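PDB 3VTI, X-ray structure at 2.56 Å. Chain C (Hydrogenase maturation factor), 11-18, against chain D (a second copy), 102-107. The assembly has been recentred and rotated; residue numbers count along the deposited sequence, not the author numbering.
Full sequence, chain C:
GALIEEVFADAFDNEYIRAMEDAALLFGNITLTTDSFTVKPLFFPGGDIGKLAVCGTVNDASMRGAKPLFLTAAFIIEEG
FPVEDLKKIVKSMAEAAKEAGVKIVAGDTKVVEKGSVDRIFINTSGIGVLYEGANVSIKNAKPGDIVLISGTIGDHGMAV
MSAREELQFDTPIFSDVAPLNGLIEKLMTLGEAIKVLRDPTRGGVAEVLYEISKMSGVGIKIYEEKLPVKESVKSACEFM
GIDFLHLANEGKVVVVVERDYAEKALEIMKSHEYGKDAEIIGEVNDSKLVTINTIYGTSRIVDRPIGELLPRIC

Chain C, residues 11-18: AFDNEYIR
Chain D, residues 102-107: VKIVAG

Two copies of the hydrogenase maturation factor meet where a turn and the first residues of a helix in chain C pack on a strand of chain D, burying 398 Å² in all. C:Ala11 is still helical; C:Phe12 (phi/psi -98/28) leaves the helix, C:Asp13 (-59/122) and C:Asn14 (-166/178) are extended, and a new helix begins at C:Glu15 and continues beyond C:Arg18. The strand starts at D:Lys103 and continues past D:Gly107, extended (D:Ile104 -81/113, D:Ala106 -154/157) except at D:Val105 (-106/-19). It is set against this segment so that CA of C:Phe12 lies 5.9 Å from CA of D:Ile104, and CA of C:Tyr16 5.2 Å from CA of D:Val105; numbers rise together in the two pairs.

The central polar link is made by C:Asn14, whose amide can donate and accept at once. With chi1 at 60° (p) and chi2 at 44°, C:Asn14 ND2 donates to D:Ile104 O (2.8 Å, 169°, nearly linear), while C:Asn14 OD1 accepts from C:Ile17 N (2.8 Å), capping the new helix. One side chain thus ties the helix start to the strand backbone. Nearby, the long D:Lys103 side chain (m, then t throughout) carries NZ to within 3.4 Å of C:Glu15 OE2, a salt bridge whose hydrogen bond is weak. C:Glu15 starts sideways (chi -29°, 77°, -88°); both residues are exposed, as suits charge.

Apolar contacts supply much of the rest. The buried C:Phe12 (m, chi2 -57°) turns a ring face to D:Ile104 (m, p); CG2 of D:Ile104 sits 3.8 Å from CG of C:Phe12 in an off-centre CH-pi contact. C:Tyr16 (m, chi2 -86°) receives D:Val105 (chi1 -59°) over its ring face, with CG1 of D:Val105 3.6 Å from CD2 of C:Tyr16. Flat rings suit branched aliphatic partners, whose methyls can rest on them. C:Ile17 (m, m) points sideways at CB, yet is long enough for CD1 to reach the strand: CD1 of C:Ile17 is 4.5 Å from CG2 of D:Ile104. It also packs on backbone by van der Waals contact, CG1 of C:Ile17 3.4 Å from D:Ile104 O and CD1 of C:Ile17 3.5 Å from D:Val105 O.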

# COMPACT_ATOMS: atom_id res chain seq x y z
N ALA C 11 9.53 -10.60 -17.54
CA ALA C 11 10.43 -11.25 -16.58
C ALA C 11 9.90 -12.55 -16.01
O ALA C 11 10.66 -13.50 -15.79
CB ALA C 11 10.79 -10.30 -15.48
N PHE C 12 8.59 -12.61 -15.77
CA PHE C 12 7.97 -13.84 -15.30
C PHE C 12 7.32 -14.64 -16.45
O PHE C 12 6.37 -15.40 -16.24
CB PHE C 12 6.98 -13.55 -14.16
CG PHE C 12 7.53 -12.65 -13.08
CD1 PHE C 12 8.70 -12.99 -12.40
CD2 PHE C 12 6.89 -11.46 -12.76
CE1 PHE C 12 9.21 -12.17 -11.42
CE2 PHE C 12 7.39 -10.63 -11.77
CZ PHE C 12 8.56 -10.98 -11.10
N ASP C 13 7.86 -14.47 -17.66
CA ASP C 13 7.32 -15.10 -18.86
C ASP C 13 7.32 -16.61 -18.73
O ASP C 13 8.36 -17.23 -18.48
CB ASP C 13 8.12 -14.68 -20.10
CG ASP C 13 7.38 -14.98 -21.39
OD1 ASP C 13 8.05 -15.28 -22.41
OD2 ASP C 13 6.14 -14.93 -21.40
N ASN C 14 6.13 -17.19 -18.87
CA ASN C 14 5.90 -18.63 -18.87
C ASN C 14 4.49 -18.96 -19.40
O ASN C 14 3.72 -18.05 -19.73
CB ASN C 14 6.18 -19.25 -17.48
CG ASN C 14 5.31 -18.67 -16.37
OD1 ASN C 14 4.11 -18.49 -16.54
ND2 ASN C 14 5.91 -18.39 -15.23
N GLU C 15 4.15 -20.24 -19.48
CA GLU C 15 2.84 -20.69 -19.98
C GLU C 15 1.69 -20.06 -19.20
O GLU C 15 0.74 -19.57 -19.80
CB GLU C 15 2.70 -22.22 -19.91
CG GLU C 15 4.01 -23.03 -20.03
CD GLU C 15 4.83 -23.04 -18.73
OE1 GLU C 15 5.66 -22.13 -18.54
OE2 GLU C 15 4.66 -23.97 -17.91
N TYR C 16 1.80 -20.09 -17.87
CA TYR C 16 0.77 -19.59 -16.96
C TYR C 16 0.52 -18.09 -17.15
O TYR C 16 -0.63 -17.64 -17.25
CB TYR C 16 1.12 -19.90 -15.49
CG TYR C 16 1.37 -21.38 -15.21
CD1 TYR C 16 0.31 -22.26 -14.92
CD2 TYR C 16 2.67 -21.91 -15.26
CE1 TYR C 16 0.54 -23.61 -14.67
CE2 TYR C 16 2.90 -23.26 -15.01
CZ TYR C 16 1.84 -24.11 -14.72
OH TYR C 16 2.09 -25.45 -14.49
N ILE C 17 1.60 -17.32 -17.21
CA ILE C 17 1.54 -15.88 -17.36
C ILE C 17 1.01 -15.47 -18.74
O ILE C 17 0.07 -14.68 -18.83
CB ILE C 17 2.91 -15.21 -17.05
CG1 ILE C 17 3.32 -15.48 -15.58
CG2 ILE C 17 2.90 -13.71 -17.36
CD1 ILE C 17 2.31 -15.01 -14.53
N ARG C 18 1.62 -16.01 -19.81
CA ARG C 18 1.20 -15.75 -21.19
C ARG C 18 -0.31 -15.92 -21.40
O ARG C 18 -0.91 -15.23 -22.24
CB ARG C 18 1.93 -16.67 -22.18
CG ARG C 18 3.32 -16.23 -22.55
CD ARG C 18 3.93 -17.14 -23.59
NE ARG C 18 5.30 -16.73 -23.90
CZ ARG C 18 6.02 -17.19 -24.91
NH1 ARG C 18 5.52 -18.09 -25.75
NH2 ARG C 18 7.25 -16.74 -25.08
N VAL D 102 11.53 -22.58 -9.30
CA VAL D 102 10.20 -22.10 -8.98
C VAL D 102 9.69 -21.18 -10.10
O VAL D 102 10.49 -20.56 -10.81
CB VAL D 102 10.25 -21.39 -7.60
CG1 VAL D 102 9.46 -20.10 -7.58
CG2 VAL D 102 9.83 -22.34 -6.49
N LYS D 103 8.38 -21.11 -10.28
CA LYS D 103 7.79 -20.21 -11.29
C LYS D 103 6.75 -19.26 -10.69
O LYS D 103 5.96 -19.65 -9.83
CB LYS D 103 7.14 -21.00 -12.43
CG LYS D 103 8.12 -21.74 -13.33
CD LYS D 103 7.37 -22.64 -14.31
CE LYS D 103 8.35 -23.42 -15.20
NZ LYS D 103 7.66 -24.15 -16.32
N ILE D 104 6.77 -18.01 -11.16
CA ILE D 104 5.71 -17.06 -10.86
C ILE D 104 4.56 -17.35 -11.83
O ILE D 104 4.72 -17.17 -13.04
CB ILE D 104 6.20 -15.59 -10.94
CG1 ILE D 104 7.05 -15.23 -9.71
CG2 ILE D 104 5.04 -14.62 -11.00
CD1 ILE D 104 8.47 -15.71 -9.75
N VAL D 105 3.43 -17.83 -11.31
CA VAL D 105 2.32 -18.34 -12.12
C VAL D 105 1.09 -17.41 -12.20
O VAL D 105 0.26 -17.52 -13.11
CB VAL D 105 1.90 -19.78 -11.70
CG1 VAL D 105 3.06 -20.74 -11.83
CG2 VAL D 105 1.35 -19.82 -10.29
N ALA D 106 0.99 -16.48 -11.25
CA ALA D 106 -0.08 -15.49 -11.24
C ALA D 106 0.41 -14.27 -10.52
O ALA D 106 1.32 -14.37 -9.69
CB ALA D 106 -1.34 -16.05 -10.56
N GLY D 107 -0.19 -13.12 -10.80
CA GLY D 107 0.21 -11.88 -10.15
C GLY D 107 -0.80 -10.75 -10.23
O GLY D 107 -1.91 -10.92 -10.74